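Local atomic coordinates of transcriptional regulator (Pyrococcus horikoshii, PDB entry 1UDD), a protein that belongs to the all-helical TENA/THI-4/PQQC family and forms an assembly of four copies of one compact helical chain. Residues T6-L9 and R10-S13; Q15-K18 and K19-E22; A132-P135 and C136-Y140; F197-G200 and S201-L205. All coordinates share one frame; numbering follows the deposited sequence.

Contact 1. Residues T6-L9 and R10-S13; sequences TDKL and RRDS
The flat guanidinium of R11 has the aliphatic base of K8 on one face and the carboxylate of D12 at its edge. K8 CB stands 3.8 Å above the guanidinium plane, displaced toward the rim, and K8 CG comes to 3.4 Å from R11 NH2. The two side chains run side by side in the same direction. Bends at chi2 and chi3 (the latter -78°) fold the R11 chain back toward D12. R11 NH1 then donates to D12 OD1 at 2.8 Å. This salt bridge lies in the guanidinium plane and uses the syn side of the carboxylate. D12 OD2 is hydrogen-bonded to Y190 OH, and K8 itself makes a cation-pi contact with Y190. Along the backbone, D12 N bonds to K8 O at 2.7 Å, while S13 OG donates to L9 O, also at 2.7 Å. The serine hydroxyl thus occupies a carbonyl near the end of helix 5-11. Chemically, the arrangement pairs one carboxylate with two different partners, and D12 probably offsets the positive charge of R11 and of K8, whose NZ lies 5.6 Å from R11 NH2.

Contact 2. Residues Q15-K18 and K19-E22; sequences QIWK and KIFE
W17 and F21, one helical turn apart, cross obliquely, with W17 CE3 touching F21 CZ at 3.8 Å. With F21 CG set beside its own backbone N (chi1 -62°), the phenyl ring lies back over the preceding turn, and W17 O sits over one ring face, 3.2 Å above the plane and offset toward the rim. W17 O also accepts the hydrogen bond from F21 N, at 2.8 Å, so the ring is packed directly on the carbonyl that its own N-H bonds to. The indole presents a face to I20 CD1, which stands 4.2 Å from W17 CD1. I16 and I20 run alongside each other and point the same way, though the outer end of I16 is less surely placed. The remaining pairs involve long polar side chains whose polar ends stay apart. K18, fully extended beyond CG, slants across E22, and K18 NZ stays 5.0 Å from E22 OE2, so any attraction between the charges is probably weak. K19 meets Q15 at about a right angle, its CG resting 3.3 Å from Q15 O. Inward, W17 NE1 bonds to S201 OG and the indole meets W138 edge-to-face, while F21 stacks on Y146. Isoleucine and aromatic side chains turned to helices 126-146 and 190-213, with Q15, K18, K19 and E22 exposed, make helix 14-21 an amphipathic surface helix of this all-helical fold.

Contact 3. Residues A132-P135 and C136-Y140; sequences ALLP and CFWSY
S139 gives P135 O two hydrogen bonds, its OG donating at 2.6 Å and its backbone N at 2.9 Å. The two donors reach the carbonyl from opposite faces of its plane. A first torsion of 73° places OG between the backbone N and the carbonyl carbon, which turns the hydroxyl back along the helix to P135 O. Alongside, W138 N bonds to L134 O at 2.7 Å, nearly along the C=O axis. A water bridges the step from A132 O to C136 N, where no direct bond is made: it donates to A132 O and accepts from C136 N, the latter at 2.8 Å. This is a proline kink within helix 126-146, since P135 has no N-H to give to the turn before it, and the water bridge spans the step next to that missing bond. Around this core the side chains pack. F137 brings its ring edge to L133 O, which lies in the ring plane 3.2 Å from F137 CD1. L134 CG, anti to the backbone N (chi1 -165°), reaches W138 CE3 at 3.8 Å. L133 and C136 continue onto helix 36-63, and F137 onto L174 and L178. Y140, a turn further on, directs its OH to Y42 OH in a hydrogen bond.

Contact 4. Residues F197-G200 and S201-L205; sequences FITG and SKFEL
S201, G200 and T199 carry most of this turn of helix 190-213. S201 grips F197 O twice, with OG at 2.8 Å and with its backbone N at 3.0 Å, the two donors arriving from opposite faces of the carbonyl plane. Because OG lies beside the serine's own N (chi1 -60°), it turns back toward the previous turn, where S201 OG also sits 3.7 Å from F197 CD2. The acceptor side of this hydroxyl is taken by helix 14-21, so donor and acceptor functions are both used in a buried place. G200 adds backbone alone: its O accepts E204 N at 3.0 Å, and its CA lies at the edge of the F203 ring, near the ring plane. T199 runs alongside F203, the two pointing the same way, and its methyl does the touching, with CG2 3.4 Å from F203 CE2. A first torsion of -65° sends CG2 anti to the backbone N and keeps OG1 beside it, where OG1 bonds to R195 O. T199 O accepts from F203 N at 3.0 Å. Around it lie, among others, helix 14-21 against S201, E204 and L205, helix 126-146 against F197 and E204, and helix 108-123 against T199 and F203. E204 OE2 bonds to Y113 OH and Y49 OH, and L108 and A112 of the second subunit pack on T199, K202 and F203.

All four contacts are local turns of helix, so none closes a long loop; they follow one another in series, and none nests in or crosses another. Contact 1 lies on helix 5-11 and the residues just after it, and contact 2 follows directly on helix 14-21, where the R10 guanidinium meets the rings of W17 and F21. More than a hundred residues later the chain passes through contact 3 in helix 126-146, and then through contact 4 in helix 190-213, their centres about 9 Å apart. These two helices receive the N-terminal pair: T6 and R10 rest on W138, L9 and S13 on F197, and W17 lies against P135 and F197.

Contact 1. Residues T6-L9 and R10-S13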
loop_
_atom_site.group_PDB
_atom_site.type_symbol
_atom_site.label_atom_id
_atom_site.label_comp_id
_atom_site.label_asym_id
_atom_site.label_seq_id
_atom_site.Cartn_x
_atom_site.Cartn_y
_atom_site.Cartn_z
ATOM N N THR A 6 -11.383 -24.247 0.043
ATOM C CA THR A 6 -12.284 -23.836 1.117
ATOM C C THR A 6 -12.767 -25.028 1.959
ATOM O O THR A 6 -13.147 -24.855 3.116
ATOM C CB THR A 6 -13.508 -23.012 0.592
ATOM O OG1 THR A 6 -14.261 -23.779 -0.365
ATOM C CG2 THR A 6 -13.022 -21.706 -0.061
ATOM N N ASP A 7 -12.763 -26.230 1.379
ATOM C CA ASP A 7 -13.139 -27.432 2.127
ATOM C C ASP A 7 -12.072 -27.599 3.219
ATOM O O ASP A 7 -12.381 -27.798 4.386
ATOM C CB ASP A 7 -13.138 -28.674 1.225
ATOM C CG ASP A 7 -14.311 -28.701 0.241
ATOM O OD1 ASP A 7 -15.388 -28.148 0.544
ATOM O OD2 ASP A 7 -14.156 -29.296 -0.836
ATOM N N LYS A 8 -10.813 -27.499 2.820
ATOM C CA LYS A 8 -9.694 -27.620 3.751
ATOM C C LYS A 8 -9.701 -26.541 4.817
ATOM O O LYS A 8 -9.376 -26.811 5.965
ATOM C CB LYS A 8 -8.375 -27.557 2.977
ATOM C CG LYS A 8 -8.167 -28.745 2.066
ATOM C CD LYS A 8 -7.217 -28.427 0.928
ATOM C CE LYS A 8 -5.764 -28.520 1.315
ATOM N NZ LYS A 8 -4.901 -28.198 0.115
ATOM N N LEU A 9 -10.057 -25.315 4.439
ATOM C CA LEU A 9 -10.087 -24.219 5.394
ATOM C C LEU A 9 -11.120 -24.492 6.479
ATOM O O LEU A 9 -10.872 -24.229 7.672
ATOM C CB LEU A 9 -10.388 -22.885 4.683
ATOM C CG LEU A 9 -9.397 -22.472 3.577
ATOM C CD1 LEU A 9 -9.796 -21.124 2.982
ATOM C CD2 LEU A 9 -7.987 -22.372 4.149
ATOM N N ARG A 10 -12.284 -24.997 6.067
ATOM C CA ARG A 10 -13.346 -25.340 7.020
ATOM C C ARG A 10 -12.825 -26.530 7.853
ATOM O O ARG A 10 -12.889 -26.535 9.090
ATOM C CB ARG A 10 -14.617 -25.744 6.254
ATOM C CG ARG A 10 -15.837 -26.100 7.118
ATOM C CD ARG A 10 -16.474 -24.873 7.782
ATOM N NE ARG A 10 -17.788 -25.207 8.311
ATOM C CZ ARG A 10 -18.028 -25.599 9.558
ATOM N NH1 ARG A 10 -17.043 -25.687 10.435
ATOM N NH2 ARG A 10 -19.254 -25.974 9.908
ATOM N N ARG A 11 -12.296 -27.535 7.161
ATOM C CA ARG A 11 -11.750 -28.716 7.836
ATOM C C ARG A 11 -10.747 -28.309 8.930
ATOM O O ARG A 11 -10.902 -28.669 10.097
ATOM C CB ARG A 11 -11.042 -29.620 6.826
ATOM C CG ARG A 11 -10.515 -30.935 7.414
ATOM C CD ARG A 11 -9.032 -31.086 7.136
ATOM N NE ARG A 11 -8.727 -31.511 5.778
ATOM C CZ ARG A 11 -7.680 -31.078 5.076
ATOM N NH1 ARG A 11 -6.842 -30.199 5.593
ATOM N NH2 ARG A 11 -7.459 -31.541 3.855
ATOM N N ASP A 12 -9.740 -27.536 8.548
ATOM C CA ASP A 12 -8.689 -27.114 9.479
ATOM C C ASP A 12 -9.059 -26.144 10.586
ATOM O O ASP A 12 -8.226 -25.851 11.437
ATOM C CB ASP A 12 -7.516 -26.518 8.702
ATOM C CG ASP A 12 -6.923 -27.494 7.722
ATOM O OD1 ASP A 12 -7.089 -28.706 7.925
ATOM O OD2 ASP A 12 -6.280 -27.062 6.754
ATOM N N SER A 13 -10.285 -25.631 10.592
ATOM C CA SER A 13 -10.671 -24.690 11.642
ATOM C C SER A 13 -11.906 -25.138 12.397
ATOM O O SER A 13 -12.530 -24.331 13.097
ATOM C CB SER A 13 -10.933 -23.301 11.045
ATOM O OG SER A 13 -11.925 -23.366 10.035
#

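Contact 2. Residues Q15-K18 and K19-E22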
loop_
_atom_site.group_PDB
_atom_site.type_symbol
_atom_site.label_atom_id
_atom_site.label_comp_id
_atom_site.label_asym_id
_atom_site.label_seq_id
_atom_site.Cartn_x
_atom_site.Cartn_y
_atom_site.Cartn_z
ATOM N N GLN A 15 -12.499 -26.869 15.130
ATOM C CA GLN A 15 -12.608 -26.678 16.558
ATOM C C GLN A 15 -12.928 -25.244 16.973
ATOM O O GLN A 15 -13.717 -25.024 17.896
ATOM C CB GLN A 15 -11.351 -27.188 17.251
ATOM C CG GLN A 15 -11.607 -27.569 18.691
ATOM C CD GLN A 15 -13.002 -28.156 18.901
ATOM O OE1 GLN A 15 -13.317 -29.263 18.429
ATOM N NE2 GLN A 15 -13.854 -27.403 19.605
ATOM N N ILE A 16 -12.355 -24.256 16.303
ATOM C CA ILE A 16 -12.678 -22.913 16.732
ATOM C C ILE A 16 -14.065 -22.487 16.223
ATOM O O ILE A 16 -14.742 -21.715 16.885
ATOM C CB ILE A 16 -11.575 -21.904 16.337
ATOM C CG1 ILE A 16 -12.016 -21.069 15.166
ATOM C CG2 ILE A 16 -10.254 -22.592 16.107
ATOM C CD1 ILE A 16 -12.295 -19.663 15.644
ATOM N N TRP A 17 -14.502 -23.004 15.067
ATOM C CA TRP A 17 -15.830 -22.654 14.573
ATOM C C TRP A 17 -16.888 -23.229 15.518
ATOM O O TRP A 17 -17.926 -22.614 15.750
ATOM C CB TRP A 17 -16.028 -23.142 13.136
ATOM C CG TRP A 17 -15.428 -22.170 12.113
ATOM C CD1 TRP A 17 -14.234 -21.523 12.201
ATOM C CD2 TRP A 17 -16.040 -21.716 10.896
ATOM N NE1 TRP A 17 -14.061 -20.681 11.122
ATOM C CE2 TRP A 17 -15.159 -20.780 10.305
ATOM C CE3 TRP A 17 -17.253 -22.007 10.249
ATOM C CZ2 TRP A 17 -15.449 -20.132 9.101
ATOM C CZ3 TRP A 17 -17.542 -21.361 9.051
ATOM C CH2 TRP A 17 -16.640 -20.434 8.490
ATOM N N LYS A 18 -16.605 -24.398 16.089
ATOM C CA LYS A 18 -17.517 -25.005 17.042
ATOM C C LYS A 18 -17.673 -24.061 18.245
ATOM O O LYS A 18 -18.789 -23.820 18.723
ATOM C CB LYS A 18 -16.970 -26.359 17.491
ATOM C CG LYS A 18 -17.817 -27.063 18.525
ATOM C CD LYS A 18 -17.240 -28.427 18.855
ATOM C CE LYS A 18 -18.002 -29.075 20.003
ATOM N NZ LYS A 18 -17.377 -30.370 20.377
ATOM N N LYS A 19 -16.557 -23.514 18.732
ATOM C CA LYS A 19 -16.613 -22.584 19.865
ATOM C C LYS A 19 -17.394 -21.330 19.450
ATOM O O LYS A 19 -18.043 -20.685 20.271
ATOM C CB LYS A 19 -15.208 -22.176 20.311
ATOM C CG LYS A 19 -14.273 -23.325 20.681
ATOM C CD LYS A 19 -12.914 -22.744 21.079
ATOM C CE LYS A 19 -11.862 -23.816 21.272
ATOM N NZ LYS A 19 -12.302 -24.804 22.284
ATOM N N ILE A 20 -17.322 -20.974 18.173
ATOM C CA ILE A 20 -18.073 -19.815 17.692
ATOM C C ILE A 20 -19.569 -20.154 17.690
ATOM O O ILE A 20 -20.397 -19.360 18.141
ATOM C CB ILE A 20 -17.698 -19.443 16.262
ATOM C CG1 ILE A 20 -16.261 -18.917 16.220
ATOM C CG2 ILE A 20 -18.717 -18.429 15.714
ATOM C CD1 ILE A 20 -15.760 -18.572 14.805
ATOM N N PHE A 21 -19.915 -21.329 17.172
ATOM C CA PHE A 21 -21.323 -21.711 17.129
ATOM C C PHE A 21 -21.930 -21.804 18.531
ATOM O O PHE A 21 -23.097 -21.484 18.734
ATOM C CB PHE A 21 -21.514 -23.051 16.403
ATOM C CG PHE A 21 -21.081 -23.036 14.960
ATOM C CD1 PHE A 21 -21.336 -21.931 14.149
ATOM C CD2 PHE A 21 -20.436 -24.142 14.404
ATOM C CE1 PHE A 21 -20.954 -21.926 12.803
ATOM C CE2 PHE A 21 -20.053 -24.148 13.066
ATOM C CZ PHE A 21 -20.311 -23.037 12.261
ATOM N N GLU A 22 -21.113 -22.197 19.499
ATOM C CA GLU A 22 -21.574 -22.374 20.866
ATOM C C GLU A 22 -21.298 -21.221 21.811
ATOM O O GLU A 22 -21.570 -21.327 23.005
ATOM C CB GLU A 22 -20.966 -23.656 21.448
ATOM C CG GLU A 22 -21.121 -24.849 20.528
ATOM C CD GLU A 22 -20.631 -26.146 21.141
ATOM O OE1 GLU A 22 -19.656 -26.121 21.929
ATOM O OE2 GLU A 22 -21.216 -27.198 20.813
#

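Contact 3. Residues A132-P135 and C136-Y140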
loop_
_atom_site.group_PDB
_atom_site.type_symbol
_atom_site.label_atom_id
_atom_site.label_comp_id
_atom_site.label_asym_id
_atom_site.label_seq_id
_atom_site.Cartn_x
_atom_site.Cartn_y
_atom_site.Cartn_z
ATOM N N ALA A 132 -8.675 -13.630 4.026
ATOM C CA ALA A 132 -8.694 -12.991 5.341
ATOM C C ALA A 132 -10.095 -12.482 5.667
ATOM O O ALA A 132 -10.393 -12.183 6.818
ATOM C CB ALA A 132 -7.708 -11.860 5.401
ATOM N N LEU A 133 -10.950 -12.402 4.652
ATOM C CA LEU A 133 -12.318 -11.922 4.842
ATOM C C LEU A 133 -13.364 -13.038 4.849
ATOM O O LEU A 133 -14.522 -12.813 5.207
ATOM C CB LEU A 133 -12.685 -10.938 3.735
ATOM C CG LEU A 133 -11.731 -9.775 3.465
ATOM C CD1 LEU A 133 -12.342 -8.863 2.381
ATOM C CD2 LEU A 133 -11.475 -8.997 4.752
ATOM N N LEU A 134 -12.961 -14.238 4.452
ATOM C CA LEU A 134 -13.884 -15.364 4.375
ATOM C C LEU A 134 -14.446 -15.778 5.740
ATOM O O LEU A 134 -15.650 -16.021 5.876
ATOM C CB LEU A 134 -13.193 -16.539 3.678
ATOM C CG LEU A 134 -14.097 -17.676 3.202
ATOM C CD1 LEU A 134 -15.195 -17.134 2.263
ATOM C CD2 LEU A 134 -13.247 -18.696 2.497
ATOM N N PRO A 135 -13.592 -15.868 6.774
ATOM C CA PRO A 135 -14.187 -16.257 8.057
ATOM C C PRO A 135 -15.338 -15.300 8.368
ATOM O O PRO A 135 -16.393 -15.716 8.839
ATOM C CB PRO A 135 -13.027 -16.124 9.032
ATOM C CG PRO A 135 -11.815 -16.477 8.149
ATOM C CD PRO A 135 -12.123 -15.744 6.869
ATOM N N CYS A 136 -15.140 -14.016 8.083
ATOM C CA CYS A 136 -16.194 -13.022 8.323
ATOM C C CYS A 136 -17.489 -13.380 7.604
ATOM O O CYS A 136 -18.489 -13.725 8.235
ATOM C CB CYS A 136 -15.754 -11.633 7.862
ATOM S SG CYS A 136 -17.153 -10.497 7.594
ATOM N N PHE A 137 -17.465 -13.297 6.280
ATOM C CA PHE A 137 -18.648 -13.591 5.471
ATOM C C PHE A 137 -19.224 -15.000 5.701
ATOM O O PHE A 137 -20.422 -15.160 5.920
ATOM C CB PHE A 137 -18.333 -13.431 3.973
ATOM C CG PHE A 137 -18.144 -12.001 3.523
ATOM C CD1 PHE A 137 -16.924 -11.356 3.686
ATOM C CD2 PHE A 137 -19.184 -11.308 2.902
ATOM C CE1 PHE A 137 -16.740 -10.038 3.233
ATOM C CE2 PHE A 137 -19.010 -9.995 2.446
ATOM C CZ PHE A 137 -17.787 -9.361 2.611
ATOM N N TRP A 138 -18.358 -16.008 5.677
ATOM C CA TRP A 138 -18.781 -17.400 5.814
ATOM C C TRP A 138 -19.332 -17.813 7.182
ATOM O O TRP A 138 -20.406 -18.412 7.255
ATOM C CB TRP A 138 -17.627 -18.316 5.394
ATOM C CG TRP A 138 -17.998 -19.749 5.128
ATOM C CD1 TRP A 138 -19.252 -20.312 5.173
ATOM C CD2 TRP A 138 -17.096 -20.808 4.787
ATOM N NE1 TRP A 138 -19.180 -21.658 4.885
ATOM C CE2 TRP A 138 -17.869 -21.988 4.643
ATOM C CE3 TRP A 138 -15.704 -20.877 4.593
ATOM C CZ2 TRP A 138 -17.295 -23.225 4.309
ATOM C CZ3 TRP A 138 -15.132 -22.112 4.260
ATOM C CH2 TRP A 138 -15.931 -23.267 4.122
ATOM N N SER A 139 -18.619 -17.491 8.258
ATOM C CA SER A 139 -19.085 -17.854 9.585
ATOM C C SER A 139 -20.451 -17.257 9.939
ATOM O O SER A 139 -21.229 -17.889 10.627
ATOM C CB SER A 139 -18.069 -17.437 10.651
ATOM O OG SER A 139 -18.069 -16.035 10.845
ATOM N N TYR A 140 -20.739 -16.042 9.485
ATOM C CA TYR A 140 -22.023 -15.422 9.799
ATOM C C TYR A 140 -23.172 -16.201 9.171
ATOM O O TYR A 140 -24.263 -16.292 9.744
ATOM C CB TYR A 140 -22.048 -13.956 9.337
ATOM C CG TYR A 140 -21.578 -12.991 10.413
ATOM C CD1 TYR A 140 -20.287 -13.078 10.954
ATOM C CD2 TYR A 140 -22.454 -12.045 10.953
ATOM C CE1 TYR A 140 -19.891 -12.243 12.019
ATOM C CE2 TYR A 140 -22.072 -11.220 12.009
ATOM C CZ TYR A 140 -20.800 -11.321 12.538
ATOM O OH TYR A 140 -20.451 -10.508 13.594
HETATM O O HOH W 1 -12.600 -12.792 8.260
#

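Contact 4. Residues F197-G200 and S201-L205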
loop_
_atom_site.group_PDB
_atom_site.type_symbol
_atom_site.label_atom_id
_atom_site.label_comp_id
_atom_site.label_asym_id
_atom_site.label_seq_id
_atom_site.Cartn_x
_atom_site.Cartn_y
_atom_site.Cartn_z
ATOM N N PHE A 197 -6.755 -17.884 7.325
ATOM C CA PHE A 197 -8.125 -18.269 7.643
ATOM C C PHE A 197 -8.272 -18.593 9.134
ATOM O O PHE A 197 -9.278 -18.256 9.750
ATOM C CB PHE A 197 -8.540 -19.501 6.828
ATOM C CG PHE A 197 -10.034 -19.760 6.822
ATOM C CD1 PHE A 197 -10.855 -19.157 5.868
ATOM C CD2 PHE A 197 -10.615 -20.607 7.771
ATOM C CE1 PHE A 197 -12.250 -19.395 5.853
ATOM C CE2 PHE A 197 -11.990 -20.854 7.771
ATOM C CZ PHE A 197 -12.813 -20.245 6.804
ATOM N N ILE A 198 -7.281 -19.268 9.711
ATOM C CA ILE A 198 -7.368 -19.605 11.125
ATOM C C ILE A 198 -7.270 -18.349 11.994
ATOM O O ILE A 198 -7.933 -18.232 13.033
ATOM C CB ILE A 198 -6.272 -20.618 11.530
ATOM C CG1 ILE A 198 -6.686 -22.017 11.065
ATOM C CG2 ILE A 198 -6.082 -20.613 13.051
ATOM C CD1 ILE A 198 -5.639 -23.109 11.329
ATOM N N THR A 199 -6.448 -17.403 11.563
ATOM C CA THR A 199 -6.309 -16.140 12.298
ATOM C C THR A 199 -7.649 -15.411 12.275
ATOM O O THR A 199 -8.123 -14.919 13.302
ATOM C CB THR A 199 -5.247 -15.224 11.641
ATOM O OG1 THR A 199 -3.962 -15.850 11.735
ATOM C CG2 THR A 199 -5.211 -13.847 12.314
ATOM N N GLY A 200 -8.257 -15.359 11.095
ATOM C CA GLY A 200 -9.527 -14.671 10.956
ATOM C C GLY A 200 -10.602 -15.306 11.807
ATOM O O GLY A 200 -11.461 -14.611 12.359
ATOM N N SER A 201 -10.553 -16.633 11.910
ATOM C CA SER A 201 -11.528 -17.388 12.693
ATOM C C SER A 201 -11.350 -17.087 14.176
ATOM O O SER A 201 -12.335 -16.957 14.914
ATOM C CB SER A 201 -11.368 -18.896 12.435
ATOM O OG SER A 201 -11.567 -19.191 11.062
ATOM N N LYS A 202 -10.098 -16.985 14.620
ATOM C CA LYS A 202 -9.835 -16.660 16.026
ATOM C C LYS A 202 -10.364 -15.264 16.336
ATOM O O LYS A 202 -10.977 -15.040 17.383
ATOM C CB LYS A 202 -8.342 -16.725 16.338
ATOM C CG LYS A 202 -7.783 -18.137 16.343
ATOM C CD LYS A 202 -6.388 -18.119 16.908
ATOM C CE LYS A 202 -5.791 -19.507 16.966
ATOM N NZ LYS A 202 -4.444 -19.455 17.611
ATOM N N PHE A 203 -10.137 -14.323 15.424
ATOM C CA PHE A 203 -10.641 -12.963 15.635
ATOM C C PHE A 203 -12.159 -12.970 15.756
ATOM O O PHE A 203 -12.719 -12.250 16.569
ATOM C CB PHE A 203 -10.235 -12.042 14.493
ATOM C CG PHE A 203 -8.850 -11.464 14.639
ATOM C CD1 PHE A 203 -8.499 -10.736 15.775
ATOM C CD2 PHE A 203 -7.907 -11.613 13.624
ATOM C CE1 PHE A 203 -7.228 -10.164 15.895
ATOM C CE2 PHE A 203 -6.634 -11.043 13.731
ATOM C CZ PHE A 203 -6.291 -10.317 14.870
ATOM N N GLU A 204 -12.827 -13.775 14.932
ATOM C CA GLU A 204 -14.279 -13.854 14.988
ATOM C C GLU A 204 -14.733 -14.292 16.382
ATOM O O GLU A 204 -15.659 -13.717 16.951
ATOM C CB GLU A 204 -14.813 -14.850 13.944
ATOM C CG GLU A 204 -14.951 -14.293 12.526
ATOM C CD GLU A 204 -15.865 -13.071 12.446
ATOM O OE1 GLU A 204 -16.825 -12.986 13.244
ATOM O OE2 GLU A 204 -15.638 -12.201 11.574
ATOM N N LEU A 205 -14.086 -15.321 16.914
ATOM C CA LEU A 205 -14.421 -15.836 18.233
ATOM C C LEU A 205 -14.135 -14.754 19.268
ATOM O O LEU A 205 -14.948 -14.491 20.160
ATOM C CB LEU A 205 -13.603 -17.102 18.526
ATOM C CG LEU A 205 -13.798 -17.810 19.871
ATOM C CD1 LEU A 205 -15.268 -17.993 20.173
ATOM C CD2 LEU A 205 -13.087 -19.154 19.831
#